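Local coordinates for core protein VP4 (Bluetongue virus, PDB 2JHP) that caps viral messenger RNA inside the virus core as a multifunctional enzyme with methyltransferase domains, at residues A[476-481]-A[489-494]. Sequence-based numbering, arbitrary orientation.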
loop_
_atom_site.group_PDB
_atom_site.type_symbol
_atom_site.label_atom_id
_atom_site.label_comp_id
_atom_site.label_asym_id
_atom_site.label_seq_id
_atom_site.Cartn_x
_atom_site.Cartn_y
_atom_site.Cartn_z
ATOM N N PHE A 476 -6.370 13.217 -11.120
ATOM C CA PHE A 476 -7.543 12.658 -11.753
ATOM C C PHE A 476 -8.590 12.265 -10.709
ATOM O O PHE A 476 -9.769 12.586 -10.862
ATOM C CB PHE A 476 -7.171 11.453 -12.609
ATOM C CG PHE A 476 -8.306 10.937 -13.443
ATOM C CD1 PHE A 476 -8.668 11.586 -14.625
ATOM C CD2 PHE A 476 -9.028 9.816 -13.049
ATOM C CE1 PHE A 476 -9.707 11.117 -15.401
ATOM C CE2 PHE A 476 -10.067 9.346 -13.820
ATOM C CZ PHE A 476 -10.405 9.998 -15.002
ATOM N N LEU A 477 -8.150 11.587 -9.653
ATOM C CA LEU A 477 -9.050 11.129 -8.595
ATOM C C LEU A 477 -9.522 12.267 -7.723
ATOM O O LEU A 477 -10.639 12.231 -7.244
ATOM C CB LEU A 477 -8.402 10.021 -7.736
ATOM C CG LEU A 477 -8.098 8.706 -8.458
ATOM C CD1 LEU A 477 -7.058 7.862 -7.730
ATOM C CD2 LEU A 477 -9.389 7.940 -8.685
ATOM N N MET A 478 -8.684 13.272 -7.508
ATOM C CA MET A 478 -9.155 14.485 -6.855
ATOM C C MET A 478 -10.400 15.020 -7.607
ATOM O O MET A 478 -11.406 15.409 -7.003
ATOM C CB MET A 478 -8.074 15.557 -6.789
ATOM C CG MET A 478 -7.123 15.364 -5.637
ATOM S SD MET A 478 -5.934 16.707 -5.493
ATOM C CE MET A 478 -4.828 16.045 -4.256
ATOM N N TRP A 479 -10.313 14.977 -8.933
ATOM C CA TRP A 479 -11.266 15.604 -9.835
ATOM C C TRP A 479 -12.552 14.800 -10.017
ATOM O O TRP A 479 -13.634 15.372 -10.038
ATOM C CB TRP A 479 -10.556 15.824 -11.171
ATOM C CG TRP A 479 -11.356 16.395 -12.279
ATOM C CD1 TRP A 479 -12.226 17.427 -12.215
ATOM C CD2 TRP A 479 -11.304 15.990 -13.647
ATOM N NE1 TRP A 479 -12.753 17.682 -13.461
ATOM C CE2 TRP A 479 -12.199 16.811 -14.360
ATOM C CE3 TRP A 479 -10.596 14.996 -14.341
ATOM C CZ2 TRP A 479 -12.409 16.673 -15.734
ATOM C CZ3 TRP A 479 -10.803 14.857 -15.707
ATOM C CH2 TRP A 479 -11.707 15.685 -16.386
ATOM N N ARG A 480 -12.412 13.479 -10.137
ATOM C CA ARG A 480 -13.522 12.561 -10.385
ATOM C C ARG A 480 -14.167 12.032 -9.090
ATOM O O ARG A 480 -15.386 11.839 -9.033
ATOM C CB ARG A 480 -13.053 11.398 -11.278
ATOM C CG ARG A 480 -14.111 10.330 -11.596
ATOM C CD ARG A 480 -14.713 10.492 -12.974
ATOM N NE ARG A 480 -14.000 9.722 -13.996
ATOM C CZ ARG A 480 -14.088 9.951 -15.308
ATOM N NH1 ARG A 480 -14.852 10.939 -15.778
ATOM N NH2 ARG A 480 -13.406 9.193 -16.156
ATOM N N TYR A 481 -13.358 11.800 -8.059
ATOM C CA TYR A 481 -13.870 11.282 -6.791
ATOM C C TYR A 481 -13.447 12.134 -5.595
ATOM O O TYR A 481 -12.619 11.709 -4.794
ATOM C CB TYR A 481 -13.435 9.834 -6.586
ATOM C CG TYR A 481 -13.878 8.885 -7.671
ATOM C CD1 TYR A 481 -13.003 8.494 -8.676
ATOM C CD2 TYR A 481 -15.175 8.368 -7.686
ATOM C CE1 TYR A 481 -13.395 7.612 -9.675
ATOM C CE2 TYR A 481 -15.590 7.482 -8.688
ATOM C CZ TYR A 481 -14.689 7.109 -9.682
ATOM O OH TYR A 481 -15.088 6.237 -10.673
ATOM N N LEU A 489 -5.118 16.539 0.480
ATOM C CA LEU A 489 -4.173 15.427 0.567
ATOM C C LEU A 489 -2.708 15.873 0.613
ATOM O O LEU A 489 -2.223 16.561 -0.294
ATOM C CB LEU A 489 -4.354 14.479 -0.623
ATOM C CG LEU A 489 -3.478 13.221 -0.620
ATOM C CD1 LEU A 489 -3.890 12.270 0.506
ATOM C CD2 LEU A 489 -3.541 12.508 -1.964
ATOM N N THR A 490 -2.021 15.480 1.679
ATOM C CA THR A 490 -0.600 15.704 1.787
ATOM C C THR A 490 0.107 14.545 1.104
ATOM O O THR A 490 -0.025 13.379 1.516
ATOM C CB THR A 490 -0.171 15.844 3.255
ATOM O OG1 THR A 490 -0.694 17.076 3.756
ATOM C CG2 THR A 490 1.359 15.847 3.403
ATOM N N TYR A 491 0.835 14.872 0.043
ATOM C CA TYR A 491 1.626 13.892 -0.667
ATOM C C TYR A 491 2.722 14.593 -1.466
ATOM O O TYR A 491 2.745 15.814 -1.585
ATOM C CB TYR A 491 0.749 13.015 -1.561
ATOM C CG TYR A 491 0.291 13.705 -2.807
ATOM C CD1 TYR A 491 0.807 13.344 -4.046
ATOM C CD2 TYR A 491 -0.639 14.736 -2.755
ATOM C CE1 TYR A 491 0.394 13.980 -5.203
ATOM C CE2 TYR A 491 -1.047 15.379 -3.895
ATOM C CZ TYR A 491 -0.538 14.996 -5.124
ATOM O OH TYR A 491 -0.955 15.638 -6.272
ATOM N N ASP A 492 3.618 13.793 -2.016
ATOM C CA ASP A 492 4.802 14.292 -2.657
ATOM C C ASP A 492 4.704 13.998 -4.156
ATOM O O ASP A 492 4.825 12.852 -4.592
ATOM C CB ASP A 492 6.029 13.660 -1.972
ATOM C CG ASP A 492 7.327 13.905 -2.703
ATOM O OD1 ASP A 492 7.375 14.653 -3.708
ATOM O OD2 ASP A 492 8.329 13.314 -2.254
ATOM N N PRO A 493 4.428 15.046 -4.947
ATOM C CA PRO A 493 4.254 14.887 -6.397
ATOM C C PRO A 493 5.437 14.229 -7.133
ATOM O O PRO A 493 5.215 13.426 -8.050
ATOM C CB PRO A 493 3.988 16.321 -6.868
ATOM C CG PRO A 493 3.352 16.980 -5.643
ATOM C CD PRO A 493 4.186 16.439 -4.522
ATOM N N ALA A 494 6.666 14.544 -6.732
ATOM C CA ALA A 494 7.852 13.910 -7.316
ATOM C C ALA A 494 7.843 12.388 -7.106
ATOM O O ALA A 494 8.098 11.610 -8.033
ATOM C CB ALA A 494 9.110 14.518 -6.741
#
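Met478 meets Leu489 and Tyr491 through its terminal methyl alone, a worked example of how one flexible side chain can link a helix end to the chain that follows it. CG of Met478 stands anti to the carbonyl carbon (chi1 -82°), and beyond it the chain runs fully extended, carrying CE away from helix 470-480. There CE lies 3.9 Å from Tyr491 CE2, reaching the ring obliquely, and 4.0 Å from Leu489 CB. The tight part of the contact is this small apolar junction, in which both Met478 and Tyr491 are buried. Ile474, one helical turn before Met478, touches both Leu489 and Tyr491 and extends the same apolar patch, while helix 114-128 packs against Leu489 through Ala120.

Leu489 forms the partly exposed margin, and the looser side lies at Thr490, whose CB points away from the helix. Their polar atoms are held by other parts of the chain: Leu489 O, in plane at the Tyr491 ring edge, accepts from Arg63, and the Thr490 hydroxyl bonds to Asp86.

The end of helix 470-480 thus folds back, through the loop that follows, onto the chain entering short helix 493-496, whose N-cap, Asp492, accepts a weak bond from Ala494 N at OD1 (3.1 Å) and pairs with Arg110 through OD2. Tyr491 lies about 8 Å from a bound guanine, close to a pocket of the capping enzyme to which Trp495 contributes.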